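Local coordinates for protein UL37 (Suid herpesvirus 1, PDB 4K70) that is an inner tegument protein with a likely role in controlling viral trafficking, represented here by its calcium-binding N-terminal half, at residues Gln303-Ala308 / Arg347-Leu352; Phe223-Asn228 / Tyr275-Arg280; Asp359-Leu364 / Gly410-Ala415; Arg142-Val147 / Thr188-Pro193. All blocks are in the same frame, centred on the assembly; numbering follows the deposited sequence. Where two conformers were deposited one is given.

Interaction 1: residues Gln303-Ala308 / Arg347-Leu352; sequences QAVHVA and RRHCDL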
loop_
_atom_site.group_PDB
_atom_site.type_symbol
_atom_site.label_atom_id
_atom_site.label_comp_id
_atom_site.label_asym_id
_atom_site.label_seq_id
_atom_site.Cartn_x
_atom_site.Cartn_y
_atom_site.Cartn_z
ATOM N N GLN A 303 -1.113 27.491 8.870
ATOM C CA GLN A 303 -0.303 28.037 9.962
ATOM C C GLN A 303 0.576 26.969 10.601
ATOM O O GLN A 303 1.680 27.261 11.058
ATOM C CB GLN A 303 -1.192 28.696 11.022
ATOM C CG GLN A 303 -1.946 29.929 10.515
ATOM C CD GLN A 303 -3.048 30.411 11.458
ATOM O OE1 GLN A 303 -3.438 29.714 12.390
ATOM N NE2 GLN A 303 -3.561 31.608 11.200
ATOM N N ALA A 304 0.087 25.729 10.614
ATOM C CA ALA A 304 0.787 24.630 11.258
ATOM C C ALA A 304 2.127 24.313 10.602
ATOM O O ALA A 304 2.954 23.611 11.200
ATOM C CB ALA A 304 -0.084 23.389 11.312
ATOM N N VAL A 305 2.353 24.813 9.385
ATOM C CA VAL A 305 3.644 24.590 8.731
ATOM C C VAL A 305 4.764 25.318 9.492
ATOM O O VAL A 305 5.939 24.974 9.360
ATOM C CB VAL A 305 3.648 25.007 7.240
ATOM C CG1 VAL A 305 3.925 26.488 7.100
ATOM C CG2 VAL A 305 4.694 24.202 6.476
ATOM N N HIS A 306 4.390 26.328 10.281
ATOM C CA HIS A 306 5.308 26.938 11.243
ATOM C C HIS A 306 5.075 26.160 12.533
ATOM O O HIS A 306 4.336 26.590 13.408
ATOM C CB HIS A 306 4.962 28.422 11.407
ATOM C CG HIS A 306 5.818 29.154 12.398
ATOM N ND1 HIS A 306 6.902 28.584 13.015
ATOM C CD2 HIS A 306 5.734 30.424 12.871
ATOM C CE1 HIS A 306 7.457 29.467 13.833
ATOM N NE2 HIS A 306 6.771 30.589 13.760
ATOM N N VAL A 307 5.662 24.972 12.622
ATOM C CA VAL A 307 5.263 24.021 13.659
ATOM C C VAL A 307 5.698 24.475 15.062
ATOM O O VAL A 307 5.032 24.173 16.053
ATOM C CB VAL A 307 5.760 22.592 13.330
ATOM C CG1 VAL A 307 7.263 22.462 13.595
ATOM C CG2 VAL A 307 4.953 21.535 14.100
ATOM N N ALA A 308 6.793 25.223 15.145
ATOM C CA ALA A 308 7.237 25.736 16.435
ATOM C C ALA A 308 6.195 26.685 17.043
ATOM O O ALA A 308 5.940 26.641 18.243
ATOM C CB ALA A 308 8.599 26.415 16.318
ATOM N N ARG A 347 4.035 14.561 8.009
ATOM C CA ARG A 347 4.265 13.442 8.924
ATOM C C ARG A 347 4.931 13.892 10.214
ATOM O O ARG A 347 4.487 13.552 11.305
ATOM C CB ARG A 347 5.142 12.359 8.278
ATOM C CG ARG A 347 5.324 11.141 9.177
ATOM C CD ARG A 347 6.610 10.362 8.887
ATOM N NE ARG A 347 7.829 11.137 9.125
ATOM C CZ ARG A 347 8.392 11.321 10.320
ATOM N NH1 ARG A 347 7.840 10.806 11.415
ATOM N NH2 ARG A 347 9.505 12.034 10.420
ATOM N N ARG A 348 6.012 14.647 10.074
ATOM C CA ARG A 348 6.774 15.099 11.235
ATOM C C ARG A 348 5.984 16.101 12.081
ATOM O O ARG A 348 6.063 16.085 13.304
ATOM C CB ARG A 348 8.112 15.691 10.783
ATOM C CG ARG A 348 8.923 16.333 11.873
ATOM C CD ARG A 348 9.299 15.335 12.949
ATOM N NE ARG A 348 10.365 15.858 13.804
ATOM C CZ ARG A 348 10.653 15.383 15.011
ATOM N NH1 ARG A 348 9.951 14.371 15.510
ATOM N NH2 ARG A 348 11.635 15.922 15.725
ATOM N N HIS A 349 5.213 16.968 11.440
ATOM C CA HIS A 349 4.447 17.979 12.197
ATOM C C HIS A 349 3.313 17.371 12.998
ATOM O O HIS A 349 2.975 17.855 14.093
ATOM C CB HIS A 349 3.934 19.094 11.280
ATOM C CG HIS A 349 5.026 19.962 10.743
ATOM N ND1 HIS A 349 4.785 21.040 9.926
ATOM C CD2 HIS A 349 6.369 19.905 10.912
ATOM C CE1 HIS A 349 5.936 21.625 9.623
ATOM N NE2 HIS A 349 6.909 20.948 10.202
ATOM N N CYS A 350 2.700 16.332 12.446
ATOM C CA CYS A 350 1.696 15.583 13.184
ATOM C C CYS A 350 2.318 15.000 14.447
ATOM O O CYS A 350 1.766 15.117 15.527
ATOM C CB CYS A 350 1.115 14.455 12.329
ATOM S SG CYS A 350 -0.024 14.996 11.023
ATOM N N ASP A 351 3.457 14.338 14.292
ATOM C CA ASP A 351 4.162 13.764 15.424
ATOM C C ASP A 351 4.436 14.813 16.510
ATOM O O ASP A 351 4.212 14.578 17.698
ATOM C CB ASP A 351 5.473 13.131 14.940
ATOM C CG ASP A 351 6.291 12.564 16.067
ATOM O OD1 ASP A 351 5.917 11.486 16.586
ATOM O OD2 ASP A 351 7.316 13.190 16.428
ATOM N N LEU A 352 4.907 15.983 16.097
ATOM C CA LEU A 352 5.236 17.039 17.049
ATOM C C LEU A 352 3.994 17.663 17.700
ATOM O O LEU A 352 4.000 17.944 18.885
ATOM C CB LEU A 352 6.081 18.122 16.373
ATOM C CG LEU A 352 7.505 17.745 15.944
ATOM C CD1 LEU A 352 8.087 18.889 15.133
ATOM C CD2 LEU A 352 8.385 17.440 17.172
#
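His349 leaves the first turn of helix 347-358 with CB aimed at the 303-308 segment, and its ring runs in under Val307. CB itself already meets Val307 CG2, at 3.9 Å. One atom further, CG lies 3.7 Å from the same methyl, Val307 CG2; chi1 of -69° sets CG beside the backbone N and anti to the carbonyl carbon. One flat face of the ring is turned to the valine. CD2 and NE2 sit beneath Val307 CB and CG1, with NE2 3.7 Å from CG1. The CB of Val307 stands almost plumb over the ring: 3.6 Å from the His349 centroid and 6° off the normal, a centred CH-pi contact. The valine reaches it with CG2 anti to its own N and CG1 in the crowded position between N and the carbonyl carbon (chi1 75°). This is a helix start laid against a helix start in an all-helical protein: His306 holds the N-cap position of helix 307-311, just after the 3-10 turn 303-305, and Val307 is that helix's first residue. On the far side of the imidazole from CD2, CE1 comes within 3.4 Å of Val305 O, and ND1 passes 3.4 Å from Ala304 O. ND1 is hydrogen-bonded to the carbonyl oxygen of Gly344, just ahead of the helix, which ties down the ring's rotation. One turn along, Leu352 CD1 extends the apolar patch to Val307 CG1, 4.0 Å away, where Val261 of helix 260-271 touches both Val307 and Leu352.

Interaction 2: residues Phe223-Asn228 / Tyr275-Arg280; sequences FHDRQN and YVRELR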
loop_
_atom_site.group_PDB
_atom_site.type_symbol
_atom_site.label_atom_id
_atom_site.label_comp_id
_atom_site.label_asym_id
_atom_site.label_seq_id
_atom_site.Cartn_x
_atom_site.Cartn_y
_atom_site.Cartn_z
ATOM N N PHE A 223 14.488 14.137 1.338
ATOM C CA PHE A 223 15.819 14.244 0.751
ATOM C C PHE A 223 16.948 14.037 1.738
ATOM O O PHE A 223 18.052 13.665 1.343
ATOM C CB PHE A 223 15.983 15.564 -0.014
ATOM C CG PHE A 223 15.175 15.625 -1.279
ATOM C CD1 PHE A 223 13.852 16.045 -1.248
ATOM C CD2 PHE A 223 15.729 15.239 -2.499
ATOM C CE1 PHE A 223 13.096 16.092 -2.408
ATOM C CE2 PHE A 223 14.985 15.287 -3.665
ATOM C CZ PHE A 223 13.663 15.715 -3.625
ATOM N N HIS A 224 16.656 14.237 3.017
ATOM C CA HIS A 224 17.649 14.174 4.090
ATOM C C HIS A 224 18.942 14.882 3.709
ATOM O O HIS A 224 19.000 16.114 3.704
ATOM C CB HIS A 224 17.924 12.729 4.510
ATOM C CG HIS A 224 16.747 12.051 5.149
ATOM N ND1 HIS A 224 16.643 11.866 6.513
ATOM C CD2 HIS A 224 15.627 11.516 4.611
ATOM C CE1 HIS A 224 15.510 11.243 6.785
ATOM N NE2 HIS A 224 14.873 11.020 5.648
ATOM N N ASP A 225 19.967 14.106 3.371
ATOM C CA ASP A 225 21.279 14.679 3.072
ATOM C C ASP A 225 21.571 14.765 1.580
ATOM O O ASP A 225 22.605 15.288 1.172
ATOM C CB ASP A 225 22.386 13.894 3.775
ATOM C CG ASP A 225 22.534 14.279 5.235
ATOM O OD1 ASP A 225 22.305 15.462 5.567
ATOM O OD2 ASP A 225 22.875 13.397 6.050
ATOM N N ARG A 226 20.653 14.258 0.769
ATOM C CA ARG A 226 20.807 14.291 -0.678
ATOM C C ARG A 226 20.401 15.643 -1.237
ATOM O O ARG A 226 19.245 16.049 -1.124
ATOM C CB ARG A 226 19.944 13.212 -1.319
ATOM C CG ARG A 226 19.918 11.924 -0.545
ATOM C CD ARG A 226 19.040 10.906 -1.236
ATOM N NE ARG A 226 19.578 9.565 -1.047
ATOM C CZ ARG A 226 19.198 8.745 -0.075
ATOM N NH1 ARG A 226 18.258 9.121 0.790
ATOM N NH2 ARG A 226 19.757 7.548 0.024
ATOM N N GLN A 227 21.346 16.325 -1.869
ATOM C CA GLN A 227 21.113 17.671 -2.364
ATOM C C GLN A 227 20.375 17.668 -3.692
ATOM O O GLN A 227 20.792 17.019 -4.652
ATOM C CB GLN A 227 22.449 18.401 -2.519
ATOM C CG GLN A 227 23.327 18.338 -1.290
ATOM C CD GLN A 227 23.476 19.685 -0.618
ATOM O OE1 GLN A 227 23.224 20.730 -1.228
ATOM N NE2 GLN A 227 23.886 19.672 0.646
ATOM N N ASN A 228 19.270 18.396 -3.740
ATOM C CA ASN A 228 18.562 18.623 -4.983
ATOM C C ASN A 228 18.659 20.106 -5.276
ATOM O O ASN A 228 18.178 20.927 -4.496
ATOM C CB ASN A 228 17.100 18.204 -4.855
ATOM C CG ASN A 228 16.332 18.370 -6.144
ATOM O OD1 ASN A 228 16.110 19.485 -6.609
ATOM N ND2 ASN A 228 15.908 17.258 -6.727
ATOM N N TYR A 275 19.785 22.730 3.391
ATOM C CA TYR A 275 20.502 21.559 3.902
ATOM C C TYR A 275 21.394 21.843 5.107
ATOM O O TYR A 275 21.993 20.930 5.680
ATOM C CB TYR A 275 21.291 20.880 2.778
ATOM C CG TYR A 275 20.382 20.258 1.753
ATOM C CD1 TYR A 275 19.840 18.994 1.958
ATOM C CD2 TYR A 275 20.039 20.937 0.593
ATOM C CE1 TYR A 275 18.996 18.414 1.027
ATOM C CE2 TYR A 275 19.191 20.363 -0.346
ATOM C CZ TYR A 275 18.675 19.101 -0.120
ATOM O OH TYR A 275 17.839 18.517 -1.041
ATOM N N VAL A 276 21.476 23.113 5.486
ATOM C CA VAL A 276 22.103 23.505 6.736
ATOM C C VAL A 276 21.076 23.342 7.854
ATOM O O VAL A 276 19.988 23.929 7.800
ATOM C CB VAL A 276 22.569 24.966 6.689
ATOM C CG1 VAL A 276 23.261 25.342 7.989
ATOM C CG2 VAL A 276 23.495 25.182 5.515
ATOM N N ARG A 277 21.418 22.542 8.858
ATOM C CA ARG A 277 20.467 22.179 9.900
ATOM C C ARG A 277 20.983 22.472 11.305
ATOM O O ARG A 277 20.262 22.265 12.279
ATOM C CB ARG A 277 20.097 20.694 9.789
ATOM C CG ARG A 277 19.321 20.324 8.534
ATOM C CD ARG A 277 18.756 18.908 8.642
ATOM N NE ARG A 277 17.877 18.564 7.526
ATOM C CZ ARG A 277 18.303 18.072 6.367
ATOM N NH1 ARG A 277 19.601 17.876 6.168
ATOM N NH2 ARG A 277 17.437 17.785 5.403
ATOM N N GLU A 278 22.217 22.963 11.408
ATOM C CA GLU A 278 22.832 23.210 12.712
ATOM C C GLU A 278 23.491 24.573 12.801
ATOM O O GLU A 278 23.889 25.153 11.794
ATOM C CB GLU A 278 23.879 22.141 13.017
ATOM C CG GLU A 278 23.405 20.726 12.756
ATOM C CD GLU A 278 24.549 19.789 12.428
ATOM O OE1 GLU A 278 25.544 19.783 13.190
ATOM O OE2 GLU A 278 24.450 19.072 11.401
ATOM N N LEU A 279 23.607 25.072 14.026
ATOM C CA LEU A 279 24.262 26.340 14.288
ATOM C C LEU A 279 25.511 26.139 15.140
ATOM O O LEU A 279 25.416 25.800 16.323
ATOM C CB LEU A 279 23.305 27.281 15.011
ATOM C CG LEU A 279 22.185 27.908 14.183
ATOM C CD1 LEU A 279 21.168 28.560 15.099
ATOM C CD2 LEU A 279 22.761 28.922 13.193
ATOM N N ARG A 280 26.681 26.351 14.545
ATOM C CA ARG A 280 27.929 26.348 15.313
ATOM C C ARG A 280 27.932 27.508 16.303
ATOM O O ARG A 280 27.423 28.591 15.996
ATOM C CB ARG A 280 29.143 26.439 14.385
ATOM C CG ARG A 280 29.011 27.471 13.273
ATOM C CD ARG A 280 30.312 27.634 12.466
ATOM N NE ARG A 280 31.494 28.065 13.233
ATOM C CZ ARG A 280 31.492 28.854 14.313
ATOM N NH1 ARG A 280 30.357 29.335 14.813
ATOM N NH2 ARG A 280 32.644 29.166 14.903
#
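Arg277 NH2 donates to His224 O over 2.8 Å, meeting the carbonyl in its plane and on a lone pair, nearly within the guanidinium plane. NH1 adds a weak bond to the same oxygen, so two nitrogens of one guanidinium grip a single acceptor. That acceptor belongs to a type II' beta turn, Phe223 to Arg226, in which His224 takes positive phi as the chain leaves helix 208-223; the loop 275-280 is thus fastened to a helix C-terminal turn in this all-helical protein. Arg277 is extended from CG to NE, and its NE pairs with Asp220 back on that helix, while Asp225 OD1 makes only a long salt bridge to NH1, at 3.7 Å.

The second polar knot is the Tyr275 hydroxyl. It accepts from Asn228 N, 3.1 Å from OH, and gives its own proton in a weak bond to Arg226 O, 2.8 Å from OH, so the phenol bridges two backbone groups. Chi1 of -67° sets CG beside the backbone N, and the ring takes His224 O at its edge, in plane, 3.5 Å from CD1. Over one face slides the Gln227 amide, stacked at 29° to the ring and running in the opposite direction, its chain bent at chi2. Phe223 CB packs 3.6 Å from Tyr275 OH. At the other end of the ring, Gln227 NE2 stands 3.6 Å from Tyr275 CB.

Interaction 3: residues Asp359-Leu364 / Gly410-Ala415; sequences DRAPRL and GDVTAA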
loop_
_atom_site.group_PDB
_atom_site.type_symbol
_atom_site.label_atom_id
_atom_site.label_comp_id
_atom_site.label_asym_id
_atom_site.label_seq_id
_atom_site.Cartn_x
_atom_site.Cartn_y
_atom_site.Cartn_z
ATOM N N ASP A 359 0.244 16.418 25.715
ATOM C CA ASP A 359 0.947 16.705 26.957
ATOM C C ASP A 359 0.152 17.677 27.837
ATOM O O ASP A 359 0.514 17.910 28.978
ATOM C CB ASP A 359 2.360 17.242 26.692
ATOM C CG ASP A 359 3.384 16.125 26.444
ATOM O OD1 ASP A 359 3.094 14.944 26.764
ATOM O OD2 ASP A 359 4.491 16.435 25.937
ATOM N N ARG A 360 -0.935 18.239 27.313
ATOM C CA ARG A 360 -1.738 19.181 28.091
ATOM C C ARG A 360 -3.061 18.606 28.535
ATOM O O ARG A 360 -3.776 19.228 29.320
ATOM C CB ARG A 360 -1.966 20.472 27.320
ATOM C CG ARG A 360 -0.698 21.231 27.146
ATOM C CD ARG A 360 -0.879 22.504 26.364
ATOM N NE ARG A 360 0.424 23.145 26.228
ATOM C CZ ARG A 360 0.801 24.217 26.911
ATOM N NH1 ARG A 360 -0.052 24.797 27.752
ATOM N NH2 ARG A 360 2.022 24.718 26.734
ATOM N N ALA A 361 -3.381 17.418 28.036
ATOM C CA ALA A 361 -4.610 16.727 28.411
ATOM C C ALA A 361 -4.580 16.380 29.900
ATOM O O ALA A 361 -3.501 16.219 30.469
ATOM C CB ALA A 361 -4.772 15.460 27.560
ATOM N N PRO A 362 -5.757 16.235 30.538
ATOM C CA PRO A 362 -7.112 16.296 29.977
ATOM C C PRO A 362 -7.646 17.697 29.682
ATOM O O PRO A 362 -8.564 17.804 28.880
ATOM C CB PRO A 362 -7.969 15.656 31.079
ATOM C CG PRO A 362 -7.217 15.940 32.336
ATOM C CD PRO A 362 -5.775 15.784 31.945
ATOM N N ARG A 363 -7.107 18.746 30.298
ATOM C CA ARG A 363 -7.734 20.059 30.147
ATOM C C ARG A 363 -7.282 20.773 28.878
ATOM O O ARG A 363 -6.315 21.536 28.873
ATOM C CB ARG A 363 -7.550 20.935 31.385
ATOM C CG ARG A 363 -8.101 20.307 32.661
ATOM C CD ARG A 363 -7.874 21.201 33.885
ATOM N NE ARG A 363 -8.653 22.424 33.794
ATOM C CZ ARG A 363 -9.878 22.549 34.286
ATOM N NH1 ARG A 363 -10.438 21.528 34.919
ATOM N NH2 ARG A 363 -10.528 23.696 34.164
ATOM N N LEU A 364 -8.012 20.504 27.803
ATOM C CA LEU A 364 -7.763 21.120 26.511
ATOM C C LEU A 364 -8.859 22.120 26.197
ATOM O O LEU A 364 -10.004 21.910 26.565
ATOM C CB LEU A 364 -7.763 20.045 25.431
ATOM C CG LEU A 364 -6.643 19.008 25.528
ATOM C CD1 LEU A 364 -6.710 18.072 24.324
ATOM C CD2 LEU A 364 -5.289 19.696 25.614
ATOM N N GLY A 410 -7.154 5.669 23.899
ATOM C CA GLY A 410 -8.383 5.392 24.629
ATOM C C GLY A 410 -8.599 6.333 25.796
ATOM O O GLY A 410 -9.729 6.668 26.147
ATOM N N ASP A 411 -7.499 6.794 26.377
ATOM C CA ASP A 411 -7.551 7.600 27.582
ATOM C C ASP A 411 -7.605 9.102 27.307
ATOM O O ASP A 411 -7.899 9.883 28.208
ATOM C CB ASP A 411 -6.361 7.263 28.494
ATOM C CG ASP A 411 -6.533 5.927 29.209
ATOM O OD1 ASP A 411 -7.694 5.491 29.394
ATOM O OD2 ASP A 411 -5.511 5.311 29.588
ATOM N N VAL A 412 -7.318 9.513 26.076
ATOM C CA VAL A 412 -7.393 10.935 25.726
ATOM C C VAL A 412 -8.510 11.275 24.743
ATOM O O VAL A 412 -8.619 12.425 24.309
ATOM C CB VAL A 412 -6.058 11.474 25.141
ATOM C CG1 VAL A 412 -4.992 11.600 26.235
ATOM C CG2 VAL A 412 -5.578 10.601 23.981
ATOM N N THR A 413 -9.337 10.303 24.371
ATOM C CA THR A 413 -10.348 10.606 23.368
ATOM C C THR A 413 -11.383 11.567 23.945
ATOM O O THR A 413 -11.745 12.538 23.293
ATOM C CB THR A 413 -11.007 9.342 22.714
ATOM O OG1 THR A 413 -11.592 8.513 23.720
ATOM C CG2 THR A 413 -9.977 8.532 21.946
ATOM N N ALA A 414 -11.830 11.317 25.172
ATOM C CA ALA A 414 -12.758 12.251 25.835
ATOM C C ALA A 414 -12.164 13.655 25.871
ATOM O O ALA A 414 -12.833 14.614 25.511
ATOM C CB ALA A 414 -13.110 11.775 27.247
ATOM N N ALA A 415 -10.895 13.765 26.266
ATOM C CA ALA A 415 -10.239 15.068 26.375
ATOM C C ALA A 415 -10.133 15.776 25.033
ATOM O O ALA A 415 -10.153 17.003 24.962
ATOM C CB ALA A 415 -8.853 14.922 27.009
#
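A cis peptide bond joins Ala361 to Pro362, and the kinked chain lays both residues against Ala415, whose CB is the hub of the contact. This single methyl comes within 3.4 Å of Pro362 O, and it also touches the beta carbons of Ala361 and Pro362, lying 4.2 Å from Ala361 CB and equally near Pro362 CB. Pro362 and Ala415 bring the two backbones together at this point, their CA atoms 4.9 Å apart. Ala361 CB reaches on to Val412 CG1, 4.1 Å away; that branch is anti to its own carbonyl carbon, with chi1 at -72°. Leu364 CD1 lies 3.7 Å from the carbonyl oxygen Ala415 O, which has a weak hydrogen bond from Arg369 NE of helix 366-385. Leu364 also packs on Val357, and Val412 on Leu358, so the last turn of helix 347-358 backs the patch. Arg363, the centre of an inverse gamma turn, carries the chain from the proline on to Leu364. Apolar side chains, with Ala415 CB against one carbonyl and Leu364 against another, thus join two connecting segments of the helical fold: the 347-358 to 366-385 connection, with its cis-proline bend, and the loop that follows helix 405-409.

Interaction 4: residues Arg142-Val147 / Thr188-Pro193; sequences RSADDV and TNWALP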
loop_
_atom_site.group_PDB
_atom_site.type_symbol
_atom_site.label_atom_id
_atom_site.label_comp_id
_atom_site.label_asym_id
_atom_site.label_seq_id
_atom_site.Cartn_x
_atom_site.Cartn_y
_atom_site.Cartn_z
ATOM N N ARG A 142 9.955 7.528 -10.036
ATOM C CA ARG A 142 10.803 6.491 -9.465
ATOM C C ARG A 142 11.517 7.050 -8.252
ATOM O O ARG A 142 11.803 6.330 -7.290
ATOM C CB ARG A 142 11.818 6.001 -10.512
ATOM C CG ARG A 142 13.036 5.265 -9.950
ATOM C CD ARG A 142 13.994 4.840 -11.071
ATOM N NE ARG A 142 13.398 3.831 -11.947
ATOM C CZ ARG A 142 13.940 3.396 -13.085
ATOM N NH1 ARG A 142 15.093 3.890 -13.518
ATOM N NH2 ARG A 142 13.315 2.469 -13.801
ATOM N N SER A 143 11.779 8.352 -8.303
ATOM C CA SER A 143 12.626 8.998 -7.313
ATOM C C SER A 143 12.011 10.282 -6.797
ATOM O O SER A 143 11.177 10.893 -7.460
ATOM C CB SER A 143 13.982 9.325 -7.935
ATOM O OG SER A 143 13.818 10.161 -9.069
ATOM N N ALA A 144 12.452 10.700 -5.620
ATOM C CA ALA A 144 12.038 11.984 -5.080
ATOM C C ALA A 144 12.408 13.092 -6.077
ATOM O O ALA A 144 11.638 14.028 -6.287
ATOM C CB ALA A 144 12.692 12.216 -3.735
ATOM N N ASP A 145 13.580 12.954 -6.708
ATOM C CA ASP A 145 14.042 13.917 -7.708
ATOM C C ASP A 145 13.025 14.037 -8.847
ATOM O O ASP A 145 12.714 15.137 -9.295
ATOM C CB ASP A 145 15.411 13.508 -8.285
ATOM C CG ASP A 145 16.554 13.664 -7.287
ATOM O OD1 ASP A 145 16.399 14.395 -6.297
ATOM O OD2 ASP A 145 17.631 13.059 -7.503
ATOM N N ASP A 146 12.514 12.901 -9.313
ATOM C CA ASP A 146 11.514 12.885 -10.380
ATOM C C ASP A 146 10.222 13.602 -9.980
ATOM O O ASP A 146 9.665 14.375 -10.758
ATOM C CB ASP A 146 11.166 11.446 -10.775
ATOM C CG ASP A 146 12.208 10.807 -11.686
ATOM O OD1 ASP A 146 12.904 11.536 -12.438
ATOM O OD2 ASP A 146 12.313 9.559 -11.652
ATOM N N VAL A 147 9.738 13.330 -8.770
ATOM C CA VAL A 147 8.477 13.925 -8.314
ATOM C C VAL A 147 8.584 15.429 -8.124
ATOM O O VAL A 147 7.656 16.172 -8.427
ATOM C CB VAL A 147 7.994 13.308 -7.001
ATOM C CG1 VAL A 147 6.792 14.092 -6.472
ATOM C CG2 VAL A 147 7.634 11.851 -7.205
ATOM N N THR A 188 4.939 3.310 -4.705
ATOM C CA THR A 188 4.228 4.438 -5.303
ATOM C C THR A 188 3.599 5.423 -4.299
ATOM O O THR A 188 3.655 6.634 -4.504
ATOM C CB THR A 188 3.125 3.934 -6.268
ATOM O OG1 THR A 188 2.226 3.085 -5.541
ATOM C CG2 THR A 188 3.744 3.132 -7.410
ATOM N N ASN A 189 2.990 4.908 -3.235
ATOM C CA ASN A 189 2.230 5.747 -2.290
ATOM C C ASN A 189 3.019 6.881 -1.613
ATOM O O ASN A 189 2.478 7.966 -1.344
ATOM C CB ASN A 189 1.587 4.880 -1.201
ATOM C CG ASN A 189 0.371 4.130 -1.693
ATOM O OD1 ASN A 189 -0.367 4.623 -2.534
ATOM N ND2 ASN A 189 0.157 2.931 -1.173
ATOM N N TRP A 190 4.287 6.608 -1.319
ATOM C CA TRP A 190 5.138 7.536 -0.586
ATOM C C TRP A 190 5.216 8.896 -1.280
ATOM O O TRP A 190 5.444 9.917 -0.636
ATOM C CB TRP A 190 6.544 6.946 -0.438
ATOM C CG TRP A 190 7.182 6.765 -1.758
ATOM C CD1 TRP A 190 7.092 5.673 -2.561
ATOM C CD2 TRP A 190 7.963 7.730 -2.471
ATOM N NE1 TRP A 190 7.785 5.887 -3.728
ATOM C CE2 TRP A 190 8.326 7.147 -3.698
ATOM C CE3 TRP A 190 8.394 9.031 -2.185
ATOM C CZ2 TRP A 190 9.104 7.816 -4.646
ATOM C CZ3 TRP A 190 9.167 9.696 -3.129
ATOM C CH2 TRP A 190 9.511 9.087 -4.342
ATOM N N ALA A 191 4.992 8.908 -2.591
ATOM C CA ALA A 191 5.206 10.110 -3.394
ATOM C C ALA A 191 4.108 11.163 -3.236
ATOM O O ALA A 191 4.326 12.345 -3.533
ATOM C CB ALA A 191 5.371 9.736 -4.857
ATOM N N LEU A 192 2.924 10.742 -2.794
ATOM C CA LEU A 192 1.785 11.663 -2.708
ATOM C C LEU A 192 2.053 12.877 -1.786
ATOM O O LEU A 192 1.897 14.022 -2.208
ATOM C CB LEU A 192 0.509 10.913 -2.311
ATOM C CG LEU A 192 -0.729 11.775 -2.013
ATOM C CD1 LEU A 192 -1.123 12.597 -3.230
ATOM C CD2 LEU A 192 -1.881 10.901 -1.527
ATOM N N PRO A 193 2.474 12.632 -0.536
ATOM C CA PRO A 193 2.788 13.731 0.395
ATOM C C PRO A 193 3.903 14.643 -0.120
ATOM O O PRO A 193 3.910 15.842 0.164
ATOM C CB PRO A 193 3.294 13.005 1.644
ATOM C CG PRO A 193 2.719 11.647 1.567
ATOM C CD PRO A 193 2.535 11.315 0.114
#
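Ser143 OG is the best-held polar atom here: one clear bond grips it, from Asp146 N at 3.0 Å and a fair 152°. The hydroxyl gets there because chi1 is +58°, which turns OG back over the first turn of helix 144-149, where Ser143 is the N-cap. Trp190 meets this capped end with the rim of its benzene ring. Its CH2 points at the peptide linking Ser143 to Ala144, 3.6 Å from Ala144 N and 3.7 Å from Ser143 C, both close to the indole plane. The indole is brought over by a crowded first torsion (chi1 63°), CG lying between the backbone N and the carbonyl carbon. Ala191, the next residue, lays its own CB over the centre of one indole face, 3.9 Å above the plane of the Trp190 ring. The same methyl then meets Val147 CG2, also at 3.9 Å, and CG2 is anti to the carbonyl carbon of Val147. Leu194 and Ala195, further along helix 191-201, touch Val147 too and carry the apolar seam onward. What forms is a meeting of two helix N-terminal ends: a serine N-cap with its side-chain-to-backbone capping bond, and a type I beta turn, Thr188 to Ala191, leading into helix 191-201.

The four contacts follow one another along the chain, opening and closing in the order 4, 2, 1, 3, with no nesting. Interactions 2 and 4 touch directly: Asn228 ND2 probably bonds Asp145 OD1 at 2.9 Å, and Phe223 CZ packs 3.6 Å from Ala144 CB. Interaction 1 lies between, its centre about 19 Å from those of interactions 2 and 3 and about 21 Å from that of interaction 4, while interaction 3 is about 36 Å from both 2 and 4. The Trp190 side chain is about 5 Å from that of Asp386, a ligand of a calcium present in this crystal. Asp351 and Asp359, in interactions 1 and 3, are known calcium ligands but carry none here.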